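Local coordinates for protein mitochondrial enolase superfamily member 1 (PDB 4A35) that catalyses the magnesium-dependent dehydration of L-fuconate to 2-keto-3-deoxy-L-fuconate in the breakdown of L-fucose, at residues A[2-7]-A[46-51]; A[10-15]-A[69-74]; A[287-292]-A[320-325]. All blocks are in the same frame, centred on the assembly; numbering follows the deposited sequence.

Contact 1. Residues A[2-7]-A[46-51]; sequences MVRGRI and AEDGIK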
ATOM      1  N   MET A   2      29.872 -12.961 -16.415  1.00 45.73           N
ATOM      2  CA  MET A   2      30.928 -12.962 -15.403  1.00 42.00           C
ATOM      3  C   MET A   2      30.341 -13.204 -13.996  1.00 40.25           C
ATOM      4  O   MET A   2      31.044 -13.031 -12.996  1.00 38.17           O
ATOM      5  CB  MET A   2      31.653 -11.605 -15.456  1.00 44.32           C
ATOM      6  CG  MET A   2      32.488 -11.396 -16.729  1.00 48.93           C
ATOM      7  SD  MET A   2      34.105 -10.735 -16.308  0.50 52.75           S
ATOM      8  CE  MET A   2      33.717  -8.998 -16.157  0.50 49.63           C
ATOM      9  N   VAL A   3      29.065 -13.642 -13.925  1.00 34.02           N
ATOM     10  CA  VAL A   3      28.330 -13.849 -12.676  1.00 31.91           C
ATOM     11  C   VAL A   3      28.813 -15.124 -11.982  1.00 33.71           C
ATOM     12  O   VAL A   3      28.915 -16.176 -12.619  1.00 31.72           O
ATOM     13  CB  VAL A   3      26.800 -13.857 -12.928  1.00 36.13           C
ATOM     14  CG1 VAL A   3      26.018 -14.248 -11.683  1.00 34.78           C
ATOM     15  CG2 VAL A   3      26.345 -12.496 -13.420  1.00 37.59           C
ATOM     16  N   ARG A   4      29.074 -15.022 -10.667  1.00 29.57           N
ATOM     17  CA  ARG A   4      29.581 -16.142  -9.876  1.00 29.26           C
ATOM     18  C   ARG A   4      29.238 -15.924  -8.410  1.00 31.52           C
ATOM     19  O   ARG A   4      28.946 -14.794  -7.994  1.00 31.39           O
ATOM     20  CB  ARG A   4      31.118 -16.266 -10.057  1.00 31.50           C
ATOM     21  CG  ARG A   4      31.948 -15.098  -9.448  1.00 46.21           C
ATOM     22  CD  ARG A   4      32.172 -13.932 -10.401  1.00 54.08           C
ATOM     23  NE  ARG A   4      32.831 -12.783  -9.767  1.00 54.58           N
ATOM     24  CZ  ARG A   4      33.179 -11.660 -10.399  1.00 60.96           C
ATOM     25  NH1 ARG A   4      32.930 -11.512 -11.697  1.00 40.60           N
ATOM     26  NH2 ARG A   4      33.781 -10.678  -9.739  1.00 46.91           N
ATOM     27  N   GLY A   5      29.317 -16.994  -7.641  1.00 27.22           N
ATOM     28  CA  GLY A   5      29.141 -16.894  -6.210  1.00 27.61           C
ATOM     29  C   GLY A   5      27.759 -17.172  -5.683  1.00 29.12           C
ATOM     30  O   GLY A   5      26.758 -17.019  -6.381  1.00 27.94           O
ATOM     31  N   ARG A   6      27.745 -17.645  -4.444  1.00 26.36           N
ATOM     32  CA  ARG A   6      26.563 -17.900  -3.632  1.00 26.03           C
ATOM     33  C   ARG A   6      26.435 -16.757  -2.638  1.00 29.31           C
ATOM     34  O   ARG A   6      27.410 -16.418  -1.974  1.00 27.05           O
ATOM     35  CB  ARG A   6      26.658 -19.261  -2.917  1.00 26.41           C
ATOM     36  CG  ARG A   6      25.305 -19.662  -2.326  1.00 29.74           C
ATOM     37  CD  ARG A   6      25.250 -21.097  -1.832  1.00 36.11           C
ATOM     38  NE  ARG A   6      25.471 -22.075  -2.906  1.00 48.15           N
ATOM     39  CZ  ARG A   6      24.527 -22.801  -3.493  1.00 68.22           C
ATOM     40  NH1 ARG A   6      23.248 -22.623  -3.181  1.00 68.54           N
ATOM     41  NH2 ARG A   6      24.850 -23.688  -4.421  1.00 57.10           N
ATOM     42  N   ILE A   7      25.233 -16.164  -2.531  1.00 27.76           N
ATOM     43  CA  ILE A   7      25.011 -15.074  -1.586  1.00 27.31           C
ATOM     44  C   ILE A   7      25.123 -15.693  -0.173  1.00 29.11           C
ATOM     45  O   ILE A   7      24.439 -16.657   0.115  1.00 28.26           O
ATOM     46  CB  ILE A   7      23.674 -14.349  -1.867  1.00 29.11           C
ATOM     47  CG1 ILE A   7      23.864 -13.511  -3.162  1.00 29.98           C
ATOM     48  CG2 ILE A   7      23.273 -13.474  -0.655  1.00 27.62           C
ATOM     49  CD1 ILE A   7      22.703 -13.300  -3.911  1.00 44.41           C
ATOM     50  N   ALA A  46      32.421 -15.609  -3.306  1.00 30.55           N
ATOM     51  CA  ALA A  46      33.321 -15.523  -4.467  1.00 31.31           C
ATOM     52  C   ALA A  46      34.756 -15.100  -4.098  1.00 38.03           C
ATOM     53  O   ALA A  46      35.656 -15.326  -4.910  1.00 38.68           O
ATOM     54  CB  ALA A  46      32.754 -14.577  -5.531  1.00 30.77           C
ATOM     55  N   GLU A  47      34.976 -14.487  -2.903  1.00 36.35           N
ATOM     56  CA  GLU A  47      36.298 -14.016  -2.450  1.00 38.35           C
ATOM     57  C   GLU A  47      36.937 -13.007  -3.455  1.00 43.19           C
ATOM     58  O   GLU A  47      38.156 -13.013  -3.648  1.00 43.42           O
ATOM     59  CB  GLU A  47      37.252 -15.205  -2.189  1.00 41.09           C
ATOM     60  CG  GLU A  47      36.883 -16.039  -0.972  1.00 47.85           C
ATOM     61  CD  GLU A  47      37.701 -17.310  -0.844  1.00 70.04           C
ATOM     62  OE1 GLU A  47      38.922 -17.257  -1.115  1.00 61.43           O
ATOM     63  OE2 GLU A  47      37.118 -18.366  -0.508  1.00 66.88           O
ATOM     64  N   ASP A  48      36.097 -12.140  -4.077  1.00 38.04           N
ATOM     65  CA  ASP A  48      36.514 -11.107  -5.032  1.00 36.59           C
ATOM     66  C   ASP A  48      36.375  -9.704  -4.432  1.00 35.04           C
ATOM     67  O   ASP A  48      36.662  -8.728  -5.111  1.00 35.45           O
ATOM     68  CB  ASP A  48      35.700 -11.209  -6.345  1.00 37.43           C
ATOM     69  CG  ASP A  48      34.182 -11.162  -6.209  1.00 39.67           C
ATOM     70  OD1 ASP A  48      33.682 -10.900  -5.088  1.00 36.96           O
ATOM     71  OD2 ASP A  48      33.493 -11.394  -7.216  1.00 47.91           O
ATOM     72  N   GLY A  49      35.904  -9.625  -3.191  1.00 31.86           N
ATOM     73  CA  GLY A  49      35.625  -8.370  -2.483  1.00 30.57           C
ATOM     74  C   GLY A  49      34.472  -7.546  -3.054  1.00 32.95           C
ATOM     75  O   GLY A  49      34.254  -6.410  -2.619  1.00 32.87           O
ATOM     76  N   ILE A  50      33.686  -8.112  -3.995  1.00 28.47           N
ATOM     77  CA  ILE A  50      32.568  -7.354  -4.608  1.00 26.91           C
ATOM     78  C   ILE A  50      31.327  -7.569  -3.754  1.00 29.31           C
ATOM     79  O   ILE A  50      30.936  -8.715  -3.519  1.00 30.37           O
ATOM     80  CB  ILE A  50      32.305  -7.707  -6.110  1.00 29.89           C
ATOM     81  CG1 ILE A  50      33.561  -7.576  -7.032  1.00 31.74           C
ATOM     82  CG2 ILE A  50      31.046  -6.998  -6.651  1.00 30.50           C
ATOM     83  CD1 ILE A  50      34.086  -6.180  -7.343  1.00 47.96           C
ATOM     84  N   LYS A  51      30.714  -6.475  -3.309  1.00 25.27           N
ATOM     85  CA  LYS A  51      29.501  -6.518  -2.480  1.00 23.36           C
ATOM     86  C   LYS A  51      28.373  -5.810  -3.163  1.00 27.97           C
ATOM     87  O   LYS A  51      28.604  -4.877  -3.941  1.00 26.59           O
ATOM     88  CB  LYS A  51      29.762  -5.894  -1.105  1.00 25.93           C
ATOM     89  CG  LYS A  51      30.851  -6.622  -0.325  1.00 32.79           C
ATOM     90  CD  LYS A  51      31.145  -5.949   0.995  1.00 40.33           C
ATOM     91  CE  LYS A  51      32.358  -6.594   1.618  1.00 43.18           C
ATOM     92  NZ  LYS A  51      32.534  -6.187   3.028  1.00 54.34           N
TER
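Arg4 and Asp48 each turn CG into the crowded position between the backbone N and the carbonyl carbon (chi1 68° and 55°), and the Arg4 chain then bends at chi2; the two side chains meet tip to tip. Arg4 grips one carboxylate oxygen side-on, NH2 lying 2.6 Å and NE 3.0 Å from Asp48 OD2. That oxygen sits close to the guanidinium plane, although the carboxylate plane is turned 71° from it. Arg4 NH1 donates to Met2 O at 2.7 Å, so bonds on all three nitrogens fix the rotation of the group. The salt bridge ties the N-terminal segment, just before strand 7-16, to the turn linking strands 36-44 and 52-58 of the enolase-type N-terminal domain. Within this turn Asp48 OD1 accepts from Ile50 N at 3.0 Å, an Asx turn that suits an aspartate. A methionine in place of Arg4 would probably leave the Asp48 carboxylate without its cationic mate and Met2 O without this donor. Beside the bridge, Arg4 CG rests 4.0 Å from Ala46 CB. Gly5, at positive phi, suits its place because a CB there would jam against the preceding carbonyl and crowd Ala46 CB.

Contact 2. Residues A[10-15]-A[69-74]; sequences LSVRDV and AVNALA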
ATOM      1  N   LEU A  10      23.956 -11.153   4.510  1.00 21.70           N
ATOM      2  CA  LEU A  10      23.137  -9.966   4.284  1.00 22.01           C
ATOM      3  C   LEU A  10      23.152  -9.159   5.587  1.00 26.57           C
ATOM      4  O   LEU A  10      22.920  -9.716   6.669  1.00 25.88           O
ATOM      5  CB  LEU A  10      21.692 -10.320   3.870  1.00 21.48           C
ATOM      6  CG  LEU A  10      20.731  -9.117   3.583  1.00 24.54           C
ATOM      7  CD1 LEU A  10      19.700  -9.476   2.530  1.00 24.35           C
ATOM      8  CD2 LEU A  10      19.996  -8.600   4.897  1.00 25.92           C
ATOM      9  N   SER A  11      23.347  -7.871   5.469  1.00 22.64           N
ATOM     10  CA  SER A  11      23.225  -6.959   6.596  1.00 22.33           C
ATOM     11  C   SER A  11      22.285  -5.828   6.178  1.00 22.50           C
ATOM     12  O   SER A  11      22.208  -5.467   4.993  1.00 18.89           O
ATOM     13  CB  SER A  11      24.594  -6.438   7.058  1.00 23.33           C
ATOM     14  OG  SER A  11      25.111  -5.461   6.167  1.00 26.05           O
ATOM     15  N   VAL A  12      21.559  -5.291   7.146  1.00 18.08           N
ATOM     16  CA  VAL A  12      20.674  -4.163   6.904  1.00 17.04           C
ATOM     17  C   VAL A  12      20.755  -3.274   8.121  1.00 21.89           C
ATOM     18  O   VAL A  12      20.650  -3.766   9.253  1.00 20.75           O
ATOM     19  CB  VAL A  12      19.212  -4.558   6.519  1.00 19.32           C
ATOM     20  CG1 VAL A  12      18.598  -5.597   7.505  1.00 18.43           C
ATOM     21  CG2 VAL A  12      18.337  -3.324   6.371  1.00 19.11           C
ATOM     22  N   ARG A  13      20.936  -1.968   7.869  1.00 19.13           N
ATOM     23  CA  ARG A  13      21.108  -0.980   8.913  1.00 19.53           C
ATOM     24  C   ARG A  13      20.206   0.219   8.687  1.00 21.89           C
ATOM     25  O   ARG A  13      19.939   0.617   7.559  1.00 21.34           O
ATOM     26  CB  ARG A  13      22.596  -0.565   8.993  1.00 17.02           C
ATOM     27  CG  ARG A  13      23.531  -1.712   9.542  1.00 17.05           C
ATOM     28  CD  ARG A  13      24.987  -1.316   9.389  1.00 23.47           C
ATOM     29  NE  ARG A  13      25.371  -1.419   7.965  1.00 22.32           N
ATOM     30  CZ  ARG A  13      26.578  -1.175   7.476  1.00 25.78           C
ATOM     31  NH1 ARG A  13      27.554  -0.719   8.276  1.00 19.40           N
ATOM     32  NH2 ARG A  13      26.814  -1.337   6.172  1.00 19.48           N
ATOM     33  N   ASP A  14      19.760   0.802   9.791  1.00 20.08           N
ATOM     34  CA  ASP A  14      18.888   1.975   9.867  1.00 19.82           C
ATOM     35  C   ASP A  14      19.807   3.202   9.864  1.00 20.55           C
ATOM     36  O   ASP A  14      20.519   3.415  10.845  1.00 19.68           O
ATOM     37  CB  ASP A  14      18.068   1.860  11.185  1.00 20.25           C
ATOM     38  CG  ASP A  14      16.996   2.900  11.378  1.00 21.64           C
ATOM     39  OD1 ASP A  14      17.076   3.980  10.719  1.00 19.69           O
ATOM     40  OD2 ASP A  14      16.097   2.672  12.243  1.00 21.79           O
ATOM     41  N   VAL A  15      19.862   3.968   8.734  1.00 18.52           N
ATOM     42  CA  VAL A  15      20.755   5.131   8.590  1.00 17.82           C
ATOM     43  C   VAL A  15      19.901   6.389   8.497  1.00 18.78           C
ATOM     44  O   VAL A  15      19.004   6.433   7.667  1.00 18.49           O
ATOM     45  CB  VAL A  15      21.704   4.981   7.359  1.00 20.44           C
ATOM     46  CG1 VAL A  15      22.753   6.085   7.321  1.00 21.51           C
ATOM     47  CG2 VAL A  15      22.377   3.609   7.356  1.00 21.28           C
ATOM     48  N   ALA A  69      11.303  -5.615   7.874  1.00 15.89           N
ATOM     49  CA  ALA A  69      10.756  -6.292   6.698  1.00 16.28           C
ATOM     50  C   ALA A  69      11.906  -6.796   5.793  1.00 18.37           C
ATOM     51  O   ALA A  69      11.753  -7.877   5.194  1.00 16.99           O
ATOM     52  CB  ALA A  69       9.833  -5.341   5.934  1.00 16.70           C
ATOM     53  N   VAL A  70      13.058  -6.076   5.745  1.00 15.76           N
ATOM     54  CA  VAL A  70      14.232  -6.572   5.003  1.00 15.30           C
ATOM     55  C   VAL A  70      14.657  -7.932   5.671  1.00 17.80           C
ATOM     56  O   VAL A  70      14.876  -8.928   4.973  1.00 17.84           O
ATOM     57  CB  VAL A  70      15.408  -5.561   4.908  1.00 17.34           C
ATOM     58  CG1 VAL A  70      16.680  -6.267   4.330  1.00 16.86           C
ATOM     59  CG2 VAL A  70      15.007  -4.358   4.025  1.00 15.67           C
ATOM     60  N   ASN A  71      14.739  -7.969   7.018  1.00 16.37           N
ATOM     61  CA  ASN A  71      15.062  -9.199   7.766  1.00 15.94           C
ATOM     62  C   ASN A  71      14.075 -10.337   7.449  1.00 19.78           C
ATOM     63  O   ASN A  71      14.517 -11.488   7.330  1.00 20.50           O
ATOM     64  CB  ASN A  71      15.153  -8.918   9.289  1.00 18.55           C
ATOM     65  CG  ASN A  71      16.427  -8.143   9.607  1.00 28.11           C
ATOM     66  OD1 ASN A  71      17.469  -8.357   8.967  1.00 27.97           O
ATOM     67  ND2 ASN A  71      16.404  -7.258  10.608  1.00 24.61           N
ATOM     68  N   ALA A  72      12.757 -10.025   7.256  1.00 16.45           N
ATOM     69  CA  ALA A  72      11.744 -11.029   6.884  1.00 17.13           C
ATOM     70  C   ALA A  72      11.988 -11.570   5.483  1.00 20.41           C
ATOM     71  O   ALA A  72      11.669 -12.736   5.212  1.00 18.65           O
ATOM     72  CB  ALA A  72      10.328 -10.427   6.995  1.00 17.18           C
ATOM     73  N   LEU A  73      12.540 -10.745   4.584  1.00 17.14           N
ATOM     74  CA  LEU A  73      12.775 -11.205   3.213  1.00 18.17           C
ATOM     75  C   LEU A  73      14.107 -11.897   3.014  1.00 21.73           C
ATOM     76  O   LEU A  73      14.286 -12.598   2.009  1.00 20.22           O
ATOM     77  CB  LEU A  73      12.729  -9.993   2.253  1.00 16.54           C
ATOM     78  CG  LEU A  73      11.339  -9.388   2.015  1.00 19.43           C
ATOM     79  CD1 LEU A  73      11.455  -7.965   1.442  1.00 19.69           C
ATOM     80  CD2 LEU A  73      10.472 -10.307   1.156  1.00 20.89           C
ATOM     81  N   ALA A  74      15.064 -11.647   3.923  1.00 19.64           N
ATOM     82  CA  ALA A  74      16.467 -12.104   3.793  1.00 20.65           C
ATOM     83  C   ALA A  74      16.639 -13.601   3.432  1.00 25.20           C
ATOM     84  O   ALA A  74      17.518 -13.921   2.615  1.00 24.18           O
ATOM     85  CB  ALA A  74      17.264 -11.790   5.058  1.00 21.32           C
TER
HETATM   86  O   HOH W   1      19.341  -6.308  11.143  1.00 38.31           O
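From Leu10 to Val12 the strand passes over Val70 and Ala74 of the helical segment; strand 10-15 and helix 69-73 run nearly antiparallel (171°), their axes 9.1 Å apart at closest approach. This is sheet-on-helix packing in the N-terminal domain of the mandelate racemase/muconate lactonizing enzyme family, where strand 7-16 is an edge strand of a three-stranded antiparallel sheet. Alternation along the strand directs Leu10 and Val12 toward the helix, and the side chain of Ser11, between them, away from it. Val70 CG1, anti to its backbone N (chi1 170°), makes the central contact: it lies 3.8 Å from Val12 CB, with both methyls of Val12 about as near, and 4.1 Å from Leu10 CD2. The branched valines pack closely here because each offers methyls near its backbone, while Leu10 also reaches Ala74, CD2 to CB 4.2 Å, whose small methyl lets the longer side chain come close. Val67 of helix 63-73 also touches Val12, and on another side of the helix Ala69 and Ala72 pack against the second subunit. At the solvent-facing margin Asn71 OD1 touches Val12 CG1 at 3.3 Å, while Asn71 ND2 donates to a water, 3.1 Å away, that bonds weakly to Val12 O.

Contact 3. Residues A[287-292]-A[320-325]; sequences GHATIS and AKALQF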
ATOM      1  N   GLY A 287      -9.079  10.682  -9.733  1.00 17.49           N
ATOM      2  CA  GLY A 287      -8.875  12.051  -9.260  1.00 18.55           C
ATOM      3  C   GLY A 287      -7.858  12.830 -10.073  1.00 18.76           C
ATOM      4  O   GLY A 287      -8.094  13.994 -10.450  1.00 16.59           O
ATOM      5  N   HIS A 288      -6.715  12.187 -10.369  1.00 18.62           N
ATOM      6  CA  HIS A 288      -5.676  12.804 -11.191  1.00 17.20           C
ATOM      7  C   HIS A 288      -6.215  13.096 -12.590  1.00 20.59           C
ATOM      8  O   HIS A 288      -5.997  14.216 -13.104  1.00 19.06           O
ATOM      9  CB  HIS A 288      -4.397  11.951 -11.235  1.00 16.54           C
ATOM     10  CG  HIS A 288      -3.500  12.204 -10.060  1.00 18.21           C
ATOM     11  ND1 HIS A 288      -3.720  11.592  -8.839  1.00 19.47           N
ATOM     12  CD2 HIS A 288      -2.421  13.022  -9.950  1.00 21.01           C
ATOM     13  CE1 HIS A 288      -2.756  12.036  -8.030  1.00 20.03           C
ATOM     14  NE2 HIS A 288      -1.954  12.887  -8.649  1.00 20.45           N
ATOM     15  N   ALA A 289      -7.005  12.146 -13.175  1.00 19.63           N
ATOM     16  CA  ALA A 289      -7.632  12.375 -14.478  1.00 20.26           C
ATOM     17  C   ALA A 289      -8.628  13.539 -14.417  1.00 21.43           C
ATOM     18  O   ALA A 289      -8.661  14.356 -15.326  1.00 19.73           O
ATOM     19  CB  ALA A 289      -8.324  11.097 -14.977  1.00 21.06           C
ATOM     20  N   THR A 290      -9.445  13.645 -13.340  1.00 21.11           N
ATOM     21  CA  THR A 290     -10.387  14.777 -13.216  1.00 20.93           C
ATOM     22  C   THR A 290      -9.620  16.137 -13.202  1.00 21.17           C
ATOM     23  O   THR A 290     -10.030  17.089 -13.891  1.00 22.01           O
ATOM     24  CB  THR A 290     -11.296  14.595 -11.969  1.00 18.38           C
ATOM     25  OG1 THR A 290     -12.047  13.412 -12.147  1.00 20.44           O
ATOM     26  CG2 THR A 290     -12.255  15.787 -11.757  1.00 17.94           C
ATOM     27  N   ILE A 291      -8.517  16.210 -12.446  1.00 17.80           N
ATOM     28  CA  ILE A 291      -7.717  17.437 -12.313  1.00 16.47           C
ATOM     29  C   ILE A 291      -7.034  17.714 -13.654  1.00 18.81           C
ATOM     30  O   ILE A 291      -7.053  18.848 -14.114  1.00 18.18           O
ATOM     31  CB  ILE A 291      -6.718  17.297 -11.154  1.00 16.67           C
ATOM     32  CG1 ILE A 291      -7.482  17.136  -9.803  1.00 15.39           C
ATOM     33  CG2 ILE A 291      -5.714  18.501 -11.111  1.00 16.28           C
ATOM     34  CD1 ILE A 291      -6.629  16.481  -8.583  1.00 17.26           C
ATOM     35  N   SER A 292      -6.479  16.678 -14.288  1.00 17.17           N
ATOM     36  CA  SER A 292      -5.839  16.838 -15.597  1.00 18.08           C
ATOM     37  C   SER A 292      -6.831  17.448 -16.620  1.00 21.29           C
ATOM     38  O   SER A 292      -6.480  18.439 -17.291  1.00 19.31           O
ATOM     39  CB  SER A 292      -5.292  15.503 -16.102  1.00 20.63           C
ATOM     40  OG  SER A 292      -4.561  15.691 -17.314  1.00 22.00           O
ATOM     41  N   ALA A 320      -6.308   5.711 -17.901  1.00 19.22           N
ATOM     42  CA  ALA A 320      -7.242   6.787 -17.684  1.00 19.73           C
ATOM     43  C   ALA A 320      -6.749   8.122 -18.255  1.00 20.51           C
ATOM     44  O   ALA A 320      -7.461   9.117 -18.079  1.00 19.09           O
ATOM     45  CB  ALA A 320      -7.564   6.933 -16.199  1.00 19.19           C
ATOM     46  N   LYS A 321      -5.513   8.179 -18.843  1.00 18.72           N
ATOM     47  CA  LYS A 321      -4.905   9.427 -19.355  1.00 20.61           C
ATOM     48  C   LYS A 321      -4.899  10.493 -18.229  1.00 22.74           C
ATOM     49  O   LYS A 321      -5.275  11.650 -18.415  1.00 23.47           O
ATOM     50  CB  LYS A 321      -5.621   9.932 -20.641  1.00 23.46           C
ATOM     51  CG  LYS A 321      -5.668   8.896 -21.728  1.00 25.90           C
ATOM     52  CD  LYS A 321      -6.169   9.533 -23.016  1.00 30.88           C
ATOM     53  CE  LYS A 321      -5.984   8.568 -24.141  1.00 40.66           C
ATOM     54  NZ  LYS A 321      -6.484   9.148 -25.412  1.00 58.46           N
ATOM     55  N   ALA A 322      -4.500  10.063 -17.042  1.00 19.52           N
ATOM     56  CA  ALA A 322      -4.573  10.843 -15.818  1.00 18.45           C
ATOM     57  C   ALA A 322      -3.362  11.741 -15.632  1.00 19.99           C
ATOM     58  O   ALA A 322      -3.355  12.531 -14.697  1.00 20.12           O
ATOM     59  CB  ALA A 322      -4.694   9.888 -14.613  1.00 18.28           C
ATOM     60  N   LEU A 323      -2.306  11.596 -16.458  1.00 18.18           N
ATOM     61  CA  LEU A 323      -1.094  12.386 -16.175  1.00 17.23           C
ATOM     62  C   LEU A 323      -0.360  12.754 -17.500  1.00 20.25           C
ATOM     63  O   LEU A 323      -0.394  11.988 -18.469  1.00 19.36           O
ATOM     64  CB  LEU A 323      -0.154  11.632 -15.188  1.00 17.66           C
ATOM     65  CG  LEU A 323       0.668  10.396 -15.692  1.00 20.13           C
ATOM     66  CD1 LEU A 323       1.400   9.718 -14.518  1.00 20.09           C
ATOM     67  CD2 LEU A 323      -0.193   9.352 -16.462  1.00 20.03           C
ATOM     68  N   GLN A 324       0.285  13.893 -17.515  1.00 16.97           N
ATOM     69  CA  GLN A 324       1.072  14.335 -18.682  1.00 16.76           C
ATOM     70  C   GLN A 324       2.558  13.971 -18.489  1.00 19.84           C
ATOM     71  O   GLN A 324       3.304  13.941 -19.469  1.00 19.59           O
ATOM     72  CB  GLN A 324       0.921  15.853 -18.916  1.00 18.94           C
ATOM     73  CG  GLN A 324      -0.426  16.247 -19.553  1.00 21.51           C
ATOM     74  CD  GLN A 324      -1.644  15.784 -18.765  1.00 23.88           C
ATOM     75  OE1 GLN A 324      -1.871  16.177 -17.610  1.00 19.45           O
ATOM     76  NE2 GLN A 324      -2.431  14.877 -19.349  1.00 22.24           N
ATOM     77  N   PHE A 325       2.997  13.766 -17.225  1.00 16.99           N
ATOM     78  CA  PHE A 325       4.402  13.438 -16.895  1.00 15.37           C
ATOM     79  C   PHE A 325       4.387  12.370 -15.834  1.00 19.12           C
ATOM     80  O   PHE A 325       3.696  12.513 -14.803  1.00 17.02           O
ATOM     81  CB  PHE A 325       5.153  14.668 -16.360  1.00 16.01           C
ATOM     82  CG  PHE A 325       5.035  15.888 -17.255  1.00 17.52           C
ATOM     83  CD1 PHE A 325       3.980  16.796 -17.089  1.00 17.78           C
ATOM     84  CD2 PHE A 325       6.022  16.173 -18.198  1.00 21.53           C
ATOM     85  CE1 PHE A 325       3.916  17.974 -17.858  1.00 20.54           C
ATOM     86  CE2 PHE A 325       5.947  17.340 -18.979  1.00 20.30           C
ATOM     87  CZ  PHE A 325       4.890  18.228 -18.809  1.00 19.10           C
TER
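Ala289 and Ala322 bring their backbones to within 3.7 Å, CA to CA, where helix segment 287-292 lies against the loop 320-325 that follows helix 311-319. So close an approach calls for small side chains. Ala322 CB sits 3.5 Å from Ala289 N and 3.8 Å from Ala289 CB, its methyl lying against the helix backbone itself. Ala320 adds a third small residue, its CB 4.4 Å from Ala289 CB and its carbonyl O also bordering that methyl. One turn farther along the helix, Ser292 OG stands anti to its backbone N (chi1 -174°) and donates to Gln324 OE1 at 2.7 Å. It comes to the side of the carbonyl oxygen, at a C=O...donor angle of 103°, and tilted somewhat out of the amide plane. A bend at chi2 of Gln324 (57°) turns CD back, and the amide comes to the helix. The same OE1 also accepts from Ile302 N, so one amide oxygen joins the helix, the loop and strand 301-304, a task for which glutamine has both the length and the acceptor. His288 meets the loop through its CB, 3.7 Å from Ala322 O, whereas its ring atom ND1 is bonded to Asp284 O and the side chain packs on Ile302 and Thr304. Lys321, at positive phi, ends helix 311-319 in a Schellman motif. The loop leads from that helix into strand 325-326, next to strand 301-304 in the parallel sheet. Helix 285-295 precedes strand 301-304, and helix 311-319 precedes strand 325-326, so the contact joins two successive beta-alpha units of the TIM-barrel-like C-terminal domain of the enolase superfamily, which carries the catalytic magnesium site.

How the contacts relate
Contacts 1 and 2 share the N-terminal domain: their segments adjoin in sequence and alternate along the chain, and strand 7-16 carries the chain from one to the other, with centres about 20 Å apart. Contact 1 is a salt bridge at the surface, contact 2 a partly buried apolar interface whose helix also faces the second subunit. Contact 3 belongs to the barrel domain, on the opposite side of the chain's centre, about 45 Å from contact 1 and about 36 Å from contact 2, centre to centre. It alone comes near the catalytic centre: the side chain of His288 is about 10 Å from a bound magnesium ion and about 8 Å from that of Glu277, a metal ligand.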